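Local structure of TbiB1 (Thermobaculum terrenum, 5V1V) at residues Val10-Leu21 against Asp33-Glu44. The protein binds the leader peptide of a lasso peptide precursor, probably to present the precursor for processing during RiPP biosynthesis. Sequence-based numbering, arbitrary orientation.
Sequences VVSAHIDDEVVL and DAVGSRIWSLLE. With ZN (zinc ion), chain E.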
ATOM      1  N   VAL A  10       9.239   9.070  -0.499  1.00 12.04           N
ATOM      2  CA  VAL A  10       8.874   8.135   0.565  1.00 12.50           C
ATOM      3  C   VAL A  10      10.014   7.176   0.902  1.00 13.59           C
ATOM      4  O   VAL A  10      10.617   6.566   0.011  1.00 15.88           O
ATOM      5  CB  VAL A  10       7.587   7.353   0.206  1.00 12.47           C
ATOM      6  CG1 VAL A  10       7.254   6.322   1.271  1.00 13.57           C
ATOM      7  CG2 VAL A  10       6.419   8.310   0.068  1.00 13.99           C
ATOM      8  N   VAL A  11      10.307   7.083   2.198  1.00 13.27           N
ATOM      9  CA  VAL A  11      11.224   6.090   2.752  1.00 13.71           C
ATOM     10  C   VAL A  11      10.390   4.964   3.388  1.00 13.06           C
ATOM     11  O   VAL A  11       9.443   5.242   4.125  1.00 13.99           O
ATOM     12  CB  VAL A  11      12.150   6.733   3.819  1.00 15.83           C
ATOM     13  CG1 VAL A  11      13.043   5.690   4.472  1.00 19.34           C
ATOM     14  CG2 VAL A  11      13.008   7.840   3.213  1.00 18.17           C
ATOM     15  N   SER A  12      10.740   3.709   3.107  1.00 12.43           N
ATOM     16  CA  SER A  12      10.032   2.554   3.668  1.00 13.42           C
ATOM     17  C   SER A  12      10.941   1.793   4.619  1.00 14.76           C
ATOM     18  O   SER A  12      12.078   1.468   4.276  1.00 17.89           O
ATOM     19  CB  SER A  12       9.564   1.601   2.566  1.00 17.68           C
ATOM     20  OG  SER A  12       8.759   2.256   1.619  1.00 19.23           O
ATOM     21  N   ALA A  13      10.425   1.504   5.811  1.00 14.31           N
ATOM     22  CA  ALA A  13      11.171   0.792   6.845  1.00 14.62           C
ATOM     23  C   ALA A  13      10.375  -0.445   7.252  1.00 15.51           C
ATOM     24  O   ALA A  13       9.380  -0.334   7.958  1.00 16.15           O
ATOM     25  CB  ALA A  13      11.390   1.701   8.048  1.00 17.23           C
ATOM     26  N   HIS A  14      10.806  -1.621   6.807  1.00 16.29           N
ATOM     27  CA  HIS A  14      10.112  -2.857   7.152  1.00 18.24           C
ATOM     28  C   HIS A  14      10.513  -3.349   8.524  1.00 19.59           C
ATOM     29  O   HIS A  14      11.691  -3.348   8.884  1.00 20.82           O
ATOM     30  CB  HIS A  14      10.419  -3.957   6.146  1.00 21.51           C
ATOM     31  CG  HIS A  14       9.809  -3.737   4.805  1.00 22.91           C
ATOM     32  ND1 HIS A  14       8.586  -4.259   4.447  1.00 24.78           N
ATOM     33  CD2 HIS A  14      10.263  -3.063   3.727  1.00 22.87           C
ATOM     34  CE1 HIS A  14       8.309  -3.907   3.204  1.00 23.66           C
ATOM     35  NE2 HIS A  14       9.312  -3.181   2.745  1.00 23.31           N
ATOM     36  N   ILE A  15       9.514  -3.777   9.282  1.00 21.48           N
ATOM     37  CA  ILE A  15       9.728  -4.375  10.590  1.00 23.47           C
ATOM     38  C   ILE A  15       8.760  -5.551  10.694  1.00 27.40           C
ATOM     39  O   ILE A  15       7.551  -5.349  10.818  1.00 25.69           O
ATOM     40  CB  ILE A  15       9.533  -3.338  11.721  1.00 25.01           C
ATOM     41  CG1 ILE A  15      10.564  -2.209  11.577  1.00 24.10           C
ATOM     42  CG2 ILE A  15       9.668  -3.989  13.091  1.00 27.11           C
ATOM     43  CD1 ILE A  15      10.198  -0.913  12.259  1.00 25.71           C
ATOM     44  N   ASP A  16       9.312  -6.763  10.594  1.00 31.09           N
ATOM     45  CA  ASP A  16       8.562  -8.034  10.550  1.00 38.41           C
ATOM     46  C   ASP A  16       7.032  -7.906  10.566  1.00 40.73           C
ATOM     47  O   ASP A  16       6.437  -7.606  11.608  1.00 48.15           O
ATOM     48  CB  ASP A  16       9.044  -8.970  11.671  1.00 46.86           C
ATOM     49  CG  ASP A  16       8.572 -10.409  11.492  1.00 54.64           C
ATOM     50  OD1 ASP A  16       8.300 -10.829  10.344  1.00 58.87           O
ATOM     51  OD2 ASP A  16       8.484 -11.128  12.511  1.00 59.97           O
ATOM     52  N   ASP A  17       6.421  -8.150   9.402  1.00 35.45           N
ATOM     53  CA  ASP A  17       4.959  -8.066   9.173  1.00 38.51           C
ATOM     54  C   ASP A  17       4.544  -6.681   8.677  1.00 32.14           C
ATOM     55  O   ASP A  17       3.705  -6.554   7.779  1.00 29.25           O
ATOM     56  CB  ASP A  17       4.144  -8.479  10.423  1.00 42.14           C
ATOM     57  CG  ASP A  17       2.627  -8.469  10.187  1.00 40.53           C
ATOM     58  OD1 ASP A  17       2.177  -8.758   9.054  1.00 43.55           O
ATOM     59  OD2 ASP A  17       1.872  -8.178  11.150  1.00 32.02           O
ATOM     60  N   GLU A  18       5.161  -5.653   9.248  1.00 27.73           N
ATOM     61  CA  GLU A  18       4.719  -4.282   9.057  1.00 24.36           C
ATOM     62  C   GLU A  18       5.703  -3.449   8.238  1.00 20.74           C
ATOM     63  O   GLU A  18       6.843  -3.852   7.997  1.00 21.96           O
ATOM     64  CB  GLU A  18       4.476  -3.615  10.417  1.00 26.95           C
ATOM     65  CG  GLU A  18       3.349  -4.237  11.237  1.00 32.06           C
ATOM     66  CD  GLU A  18       3.198  -3.616  12.617  1.00 37.28           C
ATOM     67  OE1 GLU A  18       4.223  -3.238  13.226  1.00 44.26           O
ATOM     68  OE2 GLU A  18       2.049  -3.510  13.099  1.00 42.93           O
ATOM     69  N   VAL A  19       5.236  -2.284   7.806  1.00 16.80           N
ATOM     70  CA  VAL A  19       6.091  -1.288   7.166  1.00 16.76           C
ATOM     71  C   VAL A  19       5.751   0.069   7.750  1.00 14.11           C
ATOM     72  O   VAL A  19       4.580   0.424   7.871  1.00 16.40           O
ATOM     73  CB  VAL A  19       5.879  -1.172   5.637  1.00 18.66           C
ATOM     74  CG1 VAL A  19       7.088  -0.498   4.998  1.00 19.51           C
ATOM     75  CG2 VAL A  19       5.632  -2.522   4.993  1.00 22.18           C
ATOM     76  N   VAL A  20       6.779   0.825   8.106  1.00 13.44           N
ATOM     77  CA  VAL A  20       6.612   2.218   8.465  1.00 13.61           C
ATOM     78  C   VAL A  20       7.002   3.045   7.241  1.00 11.98           C
ATOM     79  O   VAL A  20       8.068   2.824   6.642  1.00 12.93           O
ATOM     80  CB  VAL A  20       7.477   2.587   9.685  1.00 14.08           C
ATOM     81  CG1 VAL A  20       7.310   4.060  10.033  1.00 15.88           C
ATOM     82  CG2 VAL A  20       7.092   1.711  10.873  1.00 17.26           C
ATOM     83  N   LEU A  21       6.140   3.985   6.856  1.00 11.76           N
ATOM     84  CA  LEU A  21       6.416   4.877   5.722  1.00 11.65           C
ATOM     85  C   LEU A  21       6.660   6.286   6.227  1.00 11.87           C
ATOM     86  O   LEU A  21       5.887   6.786   7.045  1.00 12.42           O
ATOM     87  CB  LEU A  21       5.228   4.919   4.752  1.00 13.41           C
ATOM     88  CG  LEU A  21       4.653   3.576   4.315  1.00 13.48           C
ATOM     89  CD1 LEU A  21       3.461   3.758   3.392  1.00 13.74           C
ATOM     90  CD2 LEU A  21       5.731   2.766   3.625  1.00 15.50           C
ATOM     91  N   ASP A  33       0.232  -2.928   7.691  1.00 20.54           N
ATOM     92  CA  ASP A  33       0.361  -4.280   8.220  0.50 21.49           C
ATOM     93  C   ASP A  33      -0.277  -5.274   7.263  1.00 20.43           C
ATOM     94  O   ASP A  33      -1.012  -4.887   6.360  1.00 20.43           O
ATOM     95  CB  ASP A  33      -0.254  -4.393   9.627  0.50 23.96           C
ATOM     96  CG  ASP A  33      -1.767  -4.196   9.634  0.50 24.51           C
ATOM     97  OD1 ASP A  33      -2.303  -3.551   8.709  0.50 27.16           O
ATOM     98  OD2 ASP A  33      -2.422  -4.684  10.581  0.50 27.64           O
ATOM     99  N   ALA A  34       0.041  -6.554   7.451  1.00 21.03           N
ATOM    100  CA  ALA A  34      -0.609  -7.651   6.734  1.00 21.57           C
ATOM    101  C   ALA A  34      -0.766  -7.397   5.229  1.00 18.20           C
ATOM    102  O   ALA A  34       0.232  -7.272   4.519  1.00 18.20           O
ATOM    103  CB  ALA A  34      -1.950  -7.978   7.387  1.00 21.86           C
ATOM    104  N   VAL A  35      -2.009  -7.329   4.751  1.00 18.38           N
ATOM    105  CA  VAL A  35      -2.271  -7.176   3.322  1.00 16.35           C
ATOM    106  C   VAL A  35      -1.783  -5.819   2.794  1.00 14.87           C
ATOM    107  O   VAL A  35      -1.236  -5.752   1.700  1.00 14.85           O
ATOM    108  CB  VAL A  35      -3.762  -7.409   2.970  1.00 15.90           C
ATOM    109  CG1 VAL A  35      -4.005  -7.235   1.474  1.00 17.53           C
ATOM    110  CG2 VAL A  35      -4.228  -8.791   3.423  1.00 19.02           C
ATOM    111  N   GLY A  36      -1.965  -4.756   3.573  1.00 14.05           N
ATOM    112  CA  GLY A  36      -1.456  -3.431   3.180  1.00 13.30           C
ATOM    113  C   GLY A  36       0.042  -3.432   2.941  1.00 14.40           C
ATOM    114  O   GLY A  36       0.535  -2.853   1.963  1.00 13.30           O
ATOM    115  N   SER A  37       0.766  -4.089   3.850  1.00 14.38           N
ATOM    116  CA  SER A  37       2.212  -4.234   3.721  0.50 14.75           C
ATOM    117  C   SER A  37       2.584  -5.043   2.486  1.00 14.80           C
ATOM    118  O   SER A  37       3.538  -4.710   1.783  1.00 15.18           O
ATOM    119  CB  SER A  37       2.801  -4.890   4.966  0.50 16.92           C
ATOM    120  OG  SER A  37       2.690  -4.028   6.073  0.50 18.35           O
ATOM    121  N   ARG A  38       1.824  -6.104   2.219  1.00 14.91           N
ATOM    122  CA  ARG A  38       2.074  -6.918   1.039  1.00 15.10           C
ATOM    123  C   ARG A  38       1.847  -6.123  -0.250  1.00 13.59           C
ATOM    124  O   ARG A  38       2.665  -6.186  -1.174  1.00 13.97           O
ATOM    125  CB  ARG A  38       1.232  -8.198   1.042  1.00 16.47           C
ATOM    126  CG  ARG A  38       1.504  -9.106  -0.151  1.00 16.13           C
ATOM    127  CD  ARG A  38       2.888  -9.738  -0.133  1.00 19.18           C
ATOM    128  NE  ARG A  38       3.078 -10.577  -1.312  1.00 20.55           N
ATOM    129  CZ  ARG A  38       4.100 -10.502  -2.159  1.00 20.74           C
ATOM    130  NH1 ARG A  38       5.087  -9.633  -1.965  1.00 23.83           N
ATOM    131  NH2 ARG A  38       4.145 -11.324  -3.196  1.00 23.44           N
ATOM    132  N   ILE A  39       0.740  -5.383  -0.307  1.00 13.02           N
ATOM    133  CA  ILE A  39       0.475  -4.506  -1.445  1.00 11.79           C
ATOM    134  C   ILE A  39       1.616  -3.500  -1.621  1.00 11.66           C
ATOM    135  O   ILE A  39       2.087  -3.296  -2.739  1.00 12.45           O
ATOM    136  CB  ILE A  39      -0.888  -3.803  -1.321  1.00 11.95           C
ATOM    137  CG1 ILE A  39      -2.003  -4.847  -1.433  1.00 12.58           C
ATOM    138  CG2 ILE A  39      -1.023  -2.729  -2.398  1.00 12.06           C
ATOM    139  CD1 ILE A  39      -3.340  -4.351  -0.927  1.00 13.79           C
ATOM    140  N   TRP A  40       2.078  -2.890  -0.527  1.00 11.25           N
ATOM    141  CA  TRP A  40       3.175  -1.941  -0.630  1.00 11.36           C
ATOM    142  C   TRP A  40       4.424  -2.591  -1.226  1.00 12.48           C
ATOM    143  O   TRP A  40       5.068  -2.033  -2.117  1.00 13.19           O
ATOM    144  CB  TRP A  40       3.469  -1.332   0.732  1.00 12.11           C
ATOM    145  CG  TRP A  40       4.485  -0.236   0.657  1.00 11.89           C
ATOM    146  CD1 TRP A  40       5.822  -0.343   0.925  1.00 12.37           C
ATOM    147  CD2 TRP A  40       4.262   1.125   0.250  1.00 11.03           C
ATOM    148  NE1 TRP A  40       6.439   0.866   0.717  1.00 12.05           N
ATOM    149  CE2 TRP A  40       5.507   1.786   0.317  1.00 12.14           C
ATOM    150  CE3 TRP A  40       3.131   1.855  -0.139  1.00 10.81           C
ATOM    151  CZ2 TRP A  40       5.663   3.137  -0.001  1.00 12.43           C
ATOM    152  CZ3 TRP A  40       3.287   3.211  -0.458  1.00 11.86           C
ATOM    153  CH2 TRP A  40       4.549   3.833  -0.385  1.00 11.44           C
ATOM    154  N   SER A  41       4.742  -3.793  -0.758  1.00 13.19           N
ATOM    155  CA  SER A  41       5.903  -4.511  -1.276  1.00 14.28           C
ATOM    156  C   SER A  41       5.797  -4.772  -2.780  1.00 14.58           C
ATOM    157  O   SER A  41       6.789  -4.660  -3.513  1.00 16.63           O
ATOM    158  CB  SER A  41       6.118  -5.815  -0.515  1.00 16.73           C
ATOM    159  OG  SER A  41       6.459  -5.553   0.832  1.00 22.18           O
ATOM    160  N   LEU A  42       4.592  -5.094  -3.241  1.00 13.72           N
ATOM    161  CA  LEU A  42       4.353  -5.300  -4.668  1.00 13.72           C
ATOM    162  C   LEU A  42       4.474  -3.991  -5.457  1.00 14.17           C
ATOM    163  O   LEU A  42       5.022  -3.973  -6.557  1.00 14.44           O
ATOM    164  CB  LEU A  42       2.987  -5.958  -4.893  1.00 14.30           C
ATOM    165  CG  LEU A  42       2.876  -7.405  -4.389  1.00 14.97           C
ATOM    166  CD1 LEU A  42       1.435  -7.788  -4.086  1.00 14.88           C
ATOM    167  CD2 LEU A  42       3.500  -8.376  -5.380  1.00 16.83           C
ATOM    168  N   LEU A  43       3.967  -2.893  -4.889  1.00 13.71           N
ATOM    169  CA  LEU A  43       4.162  -1.574  -5.501  1.00 13.76           C
ATOM    170  C   LEU A  43       5.651  -1.228  -5.606  1.00 14.68           C
ATOM    171  O   LEU A  43       6.102  -0.671  -6.611  1.00 15.64           O
ATOM    172  CB  LEU A  43       3.420  -0.485  -4.727  1.00 13.46           C
ATOM    173  CG  LEU A  43       1.897  -0.502  -4.829  1.00 13.61           C
ATOM    174  CD1 LEU A  43       1.327   0.414  -3.758  1.00 14.40           C
ATOM    175  CD2 LEU A  43       1.401  -0.100  -6.211  1.00 15.28           C
ATOM    176  N   GLU A  44       6.416  -1.556  -4.567  1.00 14.60           N
ATOM    177  CA  GLU A  44       7.863  -1.333  -4.583  1.00 16.34           C
ATOM    178  C   GLU A  44       8.546  -2.037  -5.754  1.00 18.18           C
ATOM    179  O   GLU A  44       9.540  -1.536  -6.288  1.00 20.82           O
ATOM    180  CB  GLU A  44       8.489  -1.762  -3.256  1.00 17.68           C
ATOM    181  CG  GLU A  44       8.135  -0.840  -2.105  1.00 19.16           C
ATOM    182  CD  GLU A  44       8.724  -1.274  -0.782  1.00 20.86           C
ATOM    183  OE1 GLU A  44       8.551  -2.446  -0.398  1.00 20.41           O
ATOM    184  OE2 GLU A  44       9.338  -0.428  -0.106  1.00 24.85           O
TER
HETATM  185 ZN    ZN E 101       9.870  -3.080   0.886  1.00 28.80          ZN
HETATM  186  O   HOH W   1       2.501  -8.556   5.347  1.00 33.90           O
HETATM  187  O   HOH W   2       9.929  -4.864   0.103  1.00 28.79           O
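W40 lays its indole against L21, whose CD2 methyl sits over one face in a CH-pi contact, 3.7 Å from the centroid of the five-membered ring. With CG anti to the backbone N (chi1 -174°), the indole of W40 is carried across to the hairpin, and W40 NE1 donates to S12 OG at 2.9 Å, the small hydroxyl accepting from 16° out of the ring plane. V10 CG1 adds an oblique apolar contact 3.8 Å from W40 CZ2. Tryptophan suits this place because it offers both a broad apolar face and an edge N-H; an alanine here would probably open a gap beside L21 and leave S12 without its indole donor. In this PqqD-family domain, helix 34-44 packs across the antiparallel hairpin of strands 10-15 and 18-23, where L32 and L78 also touch W40. Beside the indole, H14 NE2 and E44 OE1 each bind zinc at 1.9 Å, with a water as third ligand; ring nitrogen from the strand and carboxylate from the helix let the metal bridge the two, their planes 41° apart. V19, branched and apolar, puts CG1 over the centre of the H14 ring. Near the turn, A34 N donates weakly to D17 OD1 (3.5 Å).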